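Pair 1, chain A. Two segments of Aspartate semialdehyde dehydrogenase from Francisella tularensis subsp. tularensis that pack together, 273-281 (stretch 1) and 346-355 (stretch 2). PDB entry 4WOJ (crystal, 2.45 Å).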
# COMPACT_ATOMS: atom_id res chain seq x y z
N LEU A 273 10.04 3.33 -6.04
CA LEU A 273 11.39 3.04 -6.40
C LEU A 273 12.36 2.73 -5.24
O LEU A 273 13.03 1.71 -5.32
CB LEU A 273 11.91 4.13 -7.29
CG LEU A 273 11.21 4.23 -8.68
CD1 LEU A 273 11.63 5.51 -9.42
CD2 LEU A 273 11.44 3.03 -9.58
N ARG A 274 12.48 3.57 -4.21
CA ARG A 274 13.46 3.28 -3.14
C ARG A 274 13.05 3.52 -1.71
O ARG A 274 13.82 3.24 -0.80
CB ARG A 274 14.81 3.96 -3.39
CG ARG A 274 14.76 5.36 -3.95
CD ARG A 274 16.14 5.97 -4.01
NE ARG A 274 16.92 5.87 -2.79
CZ ARG A 274 18.22 6.15 -2.70
NH1 ARG A 274 18.91 6.55 -3.79
NH2 ARG A 274 18.86 6.04 -1.52
N SER A 275 11.82 3.95 -1.48
CA SER A 275 11.36 4.16 -0.16
C SER A 275 10.26 3.17 0.28
O SER A 275 9.30 2.96 -0.46
CB SER A 275 10.87 5.58 -0.02
OG SER A 275 11.97 6.41 0.26
N HIS A 276 10.46 2.52 1.43
CA HIS A 276 9.43 1.62 1.97
C HIS A 276 8.52 2.39 2.85
O HIS A 276 8.99 3.17 3.65
CB HIS A 276 10.00 0.46 2.76
CG HIS A 276 10.71 -0.55 1.90
ND1 HIS A 276 10.67 -0.52 0.53
CD2 HIS A 276 11.47 -1.61 2.23
CE1 HIS A 276 11.37 -1.52 0.04
NE2 HIS A 276 11.88 -2.19 1.05
N SER A 277 7.22 2.22 2.63
CA SER A 277 6.25 2.81 3.48
C SER A 277 5.54 1.72 4.30
O SER A 277 5.53 0.55 3.93
CB SER A 277 5.24 3.64 2.71
OG SER A 277 5.87 4.48 1.78
N GLN A 278 4.98 2.13 5.41
CA GLN A 278 4.40 1.20 6.38
C GLN A 278 3.33 1.89 7.17
O GLN A 278 3.60 2.89 7.82
CB GLN A 278 5.47 0.72 7.38
CG GLN A 278 6.38 -0.36 6.86
CD GLN A 278 7.38 -0.89 7.84
OE1 GLN A 278 8.49 -0.42 7.94
NE2 GLN A 278 7.01 -1.97 8.52
N ALA A 279 2.13 1.31 7.15
CA ALA A 279 1.07 1.60 8.09
C ALA A 279 1.16 0.69 9.33
O ALA A 279 1.08 -0.52 9.26
CB ALA A 279 -0.27 1.42 7.41
N LEU A 280 1.32 1.30 10.49
CA LEU A 280 1.56 0.59 11.69
C LEU A 280 0.36 0.72 12.56
O LEU A 280 -0.25 1.78 12.65
CB LEU A 280 2.78 1.13 12.42
CG LEU A 280 4.09 1.06 11.67
CD1 LEU A 280 5.18 1.43 12.65
CD2 LEU A 280 4.41 -0.30 11.07
N THR A 281 -0.02 -0.40 13.18
CA THR A 281 -1.02 -0.40 14.24
C THR A 281 -0.35 -1.03 15.43
O THR A 281 0.04 -2.19 15.39
CB THR A 281 -2.27 -1.14 13.80
OG1 THR A 281 -2.78 -0.55 12.59
CG2 THR A 281 -3.35 -1.07 14.86
N CYS A 346 -0.14 4.89 13.02
CA CYS A 346 0.72 5.85 12.39
C CYS A 346 1.13 5.25 11.08
O CYS A 346 0.81 4.11 10.83
CB CYS A 346 1.95 6.18 13.22
SG CYS A 346 2.99 4.79 13.67
N PHE A 347 1.76 6.07 10.24
CA PHE A 347 2.28 5.70 8.92
C PHE A 347 3.69 6.24 8.81
O PHE A 347 3.92 7.38 9.11
CB PHE A 347 1.44 6.34 7.80
CG PHE A 347 1.68 5.78 6.42
CD1 PHE A 347 1.06 4.63 6.01
CD2 PHE A 347 2.49 6.47 5.49
CE1 PHE A 347 1.27 4.14 4.73
CE2 PHE A 347 2.70 5.99 4.22
CZ PHE A 347 2.09 4.81 3.83
N THR A 348 4.63 5.42 8.35
CA THR A 348 6.02 5.83 8.24
C THR A 348 6.60 5.51 6.90
O THR A 348 6.13 4.64 6.19
CB THR A 348 6.92 5.19 9.36
OG1 THR A 348 8.28 5.57 9.12
CG2 THR A 348 6.81 3.70 9.40
N VAL A 349 7.63 6.25 6.55
CA VAL A 349 8.31 6.11 5.29
C VAL A 349 9.81 6.32 5.52
O VAL A 349 10.21 7.27 6.20
CB VAL A 349 7.88 7.18 4.29
CG1 VAL A 349 8.56 6.97 2.93
CG2 VAL A 349 6.37 7.18 4.13
N GLY A 350 10.62 5.43 4.95
CA GLY A 350 12.08 5.60 4.93
C GLY A 350 12.74 4.93 3.76
O GLY A 350 12.11 4.14 3.05
N ASP A 351 14.01 5.25 3.54
CA ASP A 351 14.72 4.88 2.31
C ASP A 351 15.31 3.50 2.41
O ASP A 351 16.14 3.24 3.27
CB ASP A 351 15.85 5.86 2.05
CG ASP A 351 16.52 5.62 0.71
OD1 ASP A 351 17.41 4.74 0.62
OD2 ASP A 351 16.09 6.26 -0.25
N GLN A 352 14.93 2.62 1.50
CA GLN A 352 15.33 1.23 1.57
C GLN A 352 16.82 1.04 1.52
O GLN A 352 17.36 0.20 2.23
CB GLN A 352 14.67 0.43 0.45
CG GLN A 352 14.91 -1.06 0.53
CD GLN A 352 16.02 -1.53 -0.37
OE1 GLN A 352 16.07 -1.16 -1.55
NE2 GLN A 352 16.91 -2.37 0.16
N LEU A 353 17.47 1.80 0.64
CA LEU A 353 18.89 1.66 0.37
C LEU A 353 19.79 2.15 1.47
O LEU A 353 20.87 1.63 1.67
CB LEU A 353 19.21 2.35 -0.94
CG LEU A 353 18.57 1.63 -2.13
CD1 LEU A 353 18.71 2.39 -3.42
CD2 LEU A 353 19.17 0.25 -2.33
N LEU A 354 19.36 3.15 2.21
CA LEU A 354 20.18 3.76 3.24
C LEU A 354 19.90 3.11 4.61
O LEU A 354 20.53 2.15 5.01
CB LEU A 354 19.87 5.25 3.30
CG LEU A 354 20.28 6.12 2.13
CD1 LEU A 354 19.62 7.48 2.15
CD2 LEU A 354 21.78 6.30 2.09
N TRP A 355 18.95 3.63 5.34
CA TRP A 355 18.66 3.02 6.66
C TRP A 355 18.21 1.56 6.52
O TRP A 355 18.54 0.69 7.34
CB TRP A 355 17.67 3.86 7.46
CG TRP A 355 18.35 4.87 8.33
CD1 TRP A 355 18.12 6.22 8.35
CD2 TRP A 355 19.38 4.63 9.27
NE1 TRP A 355 18.94 6.82 9.26
CE2 TRP A 355 19.72 5.86 9.85
CE3 TRP A 355 20.03 3.48 9.69
CZ2 TRP A 355 20.68 5.97 10.83
CZ3 TRP A 355 20.98 3.60 10.66
CH2 TRP A 355 21.31 4.83 11.22

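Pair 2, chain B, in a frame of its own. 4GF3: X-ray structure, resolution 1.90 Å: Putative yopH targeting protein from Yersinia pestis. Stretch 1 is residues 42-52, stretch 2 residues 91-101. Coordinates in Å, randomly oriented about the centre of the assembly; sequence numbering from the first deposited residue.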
# COMPACT_ATOMS: atom_id res chain seq x y z
N PRO B 42 5.31 -9.23 2.28
CA PRO B 42 6.33 -9.33 3.34
C PRO B 42 7.70 -8.91 2.72
O PRO B 42 7.94 -9.15 1.52
CB PRO B 42 6.29 -10.78 3.76
CG PRO B 42 5.45 -11.50 2.79
CD PRO B 42 4.93 -10.55 1.75
N ILE B 43 8.51 -8.20 3.47
CA ILE B 43 9.81 -7.80 2.97
C ILE B 43 10.99 -8.37 3.70
O ILE B 43 12.09 -8.43 3.14
CB ILE B 43 9.94 -6.32 2.87
CG1 ILE B 43 9.80 -5.61 4.22
CG2 ILE B 43 8.96 -5.80 1.87
CD1 ILE B 43 10.56 -4.35 4.12
N ASN B 44 10.75 -8.81 4.93
CA ASN B 44 11.68 -9.50 5.74
C ASN B 44 10.85 -10.27 6.74
O ASN B 44 9.60 -10.27 6.67
CB ASN B 44 12.75 -8.57 6.34
CG ASN B 44 12.17 -7.52 7.26
OD1 ASN B 44 11.12 -7.73 7.89
ND2 ASN B 44 12.83 -6.32 7.29
N GLU B 45 11.51 -10.98 7.63
CA GLU B 45 10.84 -11.78 8.63
C GLU B 45 9.77 -11.00 9.45
O GLU B 45 8.76 -11.60 9.82
CB GLU B 45 11.89 -12.33 9.62
CG GLU B 45 11.37 -13.30 10.69
CD GLU B 45 12.27 -13.37 11.93
OE1 GLU B 45 13.35 -12.70 11.92
OE2 GLU B 45 11.88 -14.08 12.93
N LYS B 46 10.02 -9.74 9.78
CA LYS B 46 9.21 -8.95 10.74
C LYS B 46 8.30 -7.86 10.14
O LYS B 46 7.42 -7.32 10.83
CB LYS B 46 10.13 -8.26 11.73
CG LYS B 46 10.83 -9.21 12.66
CD LYS B 46 9.97 -9.68 13.82
CE LYS B 46 10.53 -10.93 14.50
NZ LYS B 46 9.46 -11.69 15.21
N GLU B 47 8.48 -7.57 8.85
CA GLU B 47 7.92 -6.35 8.26
C GLU B 47 7.22 -6.62 6.96
O GLU B 47 7.60 -7.52 6.18
CB GLU B 47 8.97 -5.29 8.07
CG GLU B 47 9.65 -4.85 9.34
CD GLU B 47 10.77 -3.85 9.01
OE1 GLU B 47 11.92 -4.24 8.77
OE2 GLU B 47 10.50 -2.68 8.92
N LEU B 48 6.21 -5.82 6.69
CA LEU B 48 5.61 -5.82 5.38
C LEU B 48 5.60 -4.43 4.80
O LEU B 48 5.85 -3.43 5.48
CB LEU B 48 4.19 -6.39 5.37
CG LEU B 48 3.07 -5.41 5.89
CD1 LEU B 48 1.71 -5.76 5.27
CD2 LEU B 48 2.98 -5.39 7.40
N VAL B 49 5.30 -4.38 3.52
CA VAL B 49 5.06 -3.10 2.85
C VAL B 49 3.75 -3.08 2.14
O VAL B 49 3.24 -4.13 1.69
CB VAL B 49 6.12 -2.73 1.81
CG1 VAL B 49 7.46 -2.44 2.49
CG2 VAL B 49 6.24 -3.85 0.76
N ALA B 50 3.20 -1.87 2.05
CA ALA B 50 2.06 -1.55 1.24
C ALA B 50 2.49 -0.42 0.33
O ALA B 50 3.17 0.56 0.75
CB ALA B 50 0.90 -1.13 2.10
N PHE B 51 2.23 -0.57 -0.94
CA PHE B 51 2.76 0.41 -1.92
C PHE B 51 1.96 0.48 -3.20
O PHE B 51 1.26 -0.49 -3.57
CB PHE B 51 4.27 0.15 -2.23
CG PHE B 51 4.55 -1.09 -3.01
CD1 PHE B 51 4.64 -1.05 -4.42
CD2 PHE B 51 4.71 -2.30 -2.36
CE1 PHE B 51 4.90 -2.18 -5.13
CE2 PHE B 51 5.02 -3.43 -3.09
CZ PHE B 51 5.11 -3.37 -4.47
N MET B 52 2.07 1.62 -3.88
CA MET B 52 1.36 1.86 -5.14
C MET B 52 2.18 2.77 -6.06
O MET B 52 2.95 3.67 -5.60
CB MET B 52 -0.03 2.43 -4.88
CG MET B 52 -0.11 3.81 -4.31
SD MET B 52 -1.80 4.39 -4.30
CE MET B 52 -2.11 4.80 -6.02
N LEU B 91 4.56 5.33 -3.95
CA LEU B 91 4.12 5.71 -2.61
C LEU B 91 4.10 4.44 -1.77
O LEU B 91 3.66 3.35 -2.24
CB LEU B 91 2.74 6.33 -2.67
CG LEU B 91 2.52 7.48 -3.65
CD1 LEU B 91 1.08 7.95 -3.54
CD2 LEU B 91 3.53 8.56 -3.38
N TRP B 92 4.62 4.51 -0.54
CA TRP B 92 4.85 3.30 0.17
C TRP B 92 4.86 3.52 1.69
O TRP B 92 5.08 4.62 2.24
CB TRP B 92 6.14 2.57 -0.27
CG TRP B 92 7.41 3.35 -0.01
CD1 TRP B 92 8.05 4.18 -0.91
CD2 TRP B 92 8.26 3.30 1.16
NE1 TRP B 92 9.25 4.60 -0.39
CE2 TRP B 92 9.36 4.17 0.91
CE3 TRP B 92 8.16 2.68 2.44
CZ2 TRP B 92 10.38 4.38 1.85
CZ3 TRP B 92 9.14 2.92 3.38
CH2 TRP B 92 10.25 3.74 3.07
N SER B 93 4.51 2.45 2.38
CA SER B 93 4.63 2.44 3.85
C SER B 93 5.19 1.09 4.27
O SER B 93 4.87 0.03 3.67
CB SER B 93 3.30 2.71 4.59
OG SER B 93 3.54 2.89 5.98
N GLN B 94 6.03 1.12 5.30
CA GLN B 94 6.70 -0.06 5.82
C GLN B 94 6.33 -0.25 7.28
O GLN B 94 6.44 0.67 8.05
CB GLN B 94 8.24 0.08 5.63
CG GLN B 94 9.03 -1.17 6.05
CD GLN B 94 10.48 -1.15 5.51
OE1 GLN B 94 10.78 -0.59 4.42
NE2 GLN B 94 11.35 -1.80 6.23
N LEU B 95 5.85 -1.43 7.62
CA LEU B 95 5.20 -1.72 8.89
C LEU B 95 5.67 -3.06 9.48
O LEU B 95 5.91 -4.04 8.80
CB LEU B 95 3.68 -1.81 8.69
CG LEU B 95 3.00 -0.57 8.07
CD1 LEU B 95 2.50 -0.88 6.67
CD2 LEU B 95 1.91 -0.04 8.99
N ASN B 96 5.63 -3.12 10.79
CA ASN B 96 5.86 -4.28 11.52
C ASN B 96 4.60 -5.13 11.55
O ASN B 96 3.53 -4.68 11.98
CB ASN B 96 6.28 -3.89 12.95
CG ASN B 96 6.57 -5.06 13.79
OD1 ASN B 96 5.67 -5.67 14.36
ND2 ASN B 96 7.91 -5.34 13.98
N ILE B 97 4.77 -6.39 11.16
CA ILE B 97 3.63 -7.34 11.03
C ILE B 97 2.92 -7.50 12.36
O ILE B 97 1.69 -7.49 12.44
CB ILE B 97 4.11 -8.70 10.51
CG1 ILE B 97 4.54 -8.59 9.04
CG2 ILE B 97 3.02 -9.80 10.65
CD1 ILE B 97 5.43 -9.70 8.57
N ASN B 98 3.69 -7.71 13.41
CA ASN B 98 3.06 -7.89 14.70
C ASN B 98 2.48 -6.58 15.33
O ASN B 98 1.57 -6.65 16.13
CB ASN B 98 4.02 -8.57 15.68
CG ASN B 98 3.32 -8.97 16.99
OD1 ASN B 98 3.31 -8.20 17.98
ND2 ASN B 98 2.72 -10.15 16.99
N ASP B 99 3.00 -5.42 14.99
CA ASP B 99 2.57 -4.21 15.68
C ASP B 99 1.35 -3.57 14.94
O ASP B 99 0.78 -2.59 15.45
CB ASP B 99 3.67 -3.13 15.71
CG ASP B 99 4.92 -3.53 16.52
OD1 ASP B 99 4.82 -4.49 17.36
OD2 ASP B 99 5.99 -2.87 16.20
N THR B 100 1.00 -4.04 13.73
CA THR B 100 0.05 -3.28 12.91
C THR B 100 -1.31 -3.95 13.11
O THR B 100 -1.38 -4.89 13.81
CB THR B 100 0.57 -3.12 11.43
OG1 THR B 100 -0.25 -2.16 10.69
CG2 THR B 100 0.53 -4.39 10.70
N SER B 101 -2.42 -3.40 12.64
CA SER B 101 -3.74 -4.06 12.69
C SER B 101 -4.38 -3.91 11.30
O SER B 101 -3.92 -3.10 10.45
CB SER B 101 -4.67 -3.34 13.74
OG SER B 101 -4.69 -1.96 13.32
O HOH W 1 6.55 -8.43 13.21

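Pair 1 and pair 2 share one backbone arrangement: two antiparallel strands, followed on the second stretch by a turn. Fourteen central residues superpose with an RMSD of 0.6 Å. The strand directions differ by 164° in pair 1 and 153° in pair 2. The buried surface is similar, 786 and 750 Å².

The register is the same. Ser A275, Ser A277 and Ala A279 match Glu B47, Val B49 and Phe B51. Their partners Asp A351, Val A349 and Phe A347 match Asn B96, Gln B94 and Trp B92. These are non-hydrogen-bonded pairs, and their side chains share one face of the sheet. His A276 and Gln A278 match Leu B48 and Ala B50, on the other face. Their partners Gly A350 and Thr A348 match Leu B95 and Ser B93, in hydrogen-bonded pairs.

The backbone ladder is therefore shared. His A276 N donates to Gly A350 O at 2.8 Å, and Leu B48 N donates to Leu B95 O at 2.8 Å. Thr A348 N donates to Gln A278 O at 2.8 Å, as Ser B93 N does to Ala B50 O at 2.8 Å. One more bond ties the loop to the turn. Gln A352 N donates to Arg A274 O at 2.6 Å; Ile B97 N donates to Lys B46 O at 2.8 Å.

The clearest difference is the side-chain link across the end of the ladder. In pair 1, Arg A274 reaches across to Asp A351 in a salt bridge. Its NE lies 2.7 Å from Asp A351 OD2, and its NH2 donates to Asp A351 OD1 at 2.9 Å. Leu A353 CD1 covers one face of the guanidinium. Asp A351 OD1 also accepts from Leu A354 N at 3.0 Å, a capping bond. In pair 2 the matching residues are Lys B46 and Asn B96. Their side chains come no closer than 4.3 Å, between Lys B46 CB and Asn B96 ND2. The bond into the turn is kept: Asn B96 OD1 accepts from the matching Asp B99 N at 2.8 Å, though weakly. A water accepts from Asn B98 N and donates to Lys B46 O, linking the two stretches.

Pair 2 places its polar side-chain link further along the strand. Gln B94 NE2 donates to Glu B47 OE2 at 3.0 Å. The matching Val A349 and Ser A275 make a looser contact, with Ser A275 CB 4.0 Å from Val A349 CG1.

The other face is also filled differently. The His A276 ring takes Gln A352 CB over one face, 3.9 Å from the ring centroid. At the matching positions, Leu B48 CD2 packs 3.9 Å from Ile B97 CG1 and 3.9 Å from Leu B95 CB. Gly A350 has no side chain to match Leu B95.

The end of Phe A347 comes nearer the opposing strand, and its CD1 lies 3.7 Å from Ala A279 CB. The ends of Trp B92 and Phe B51 lead away, so they meet through Phe B51 CB and Trp B92 CB, 3.6 Å apart.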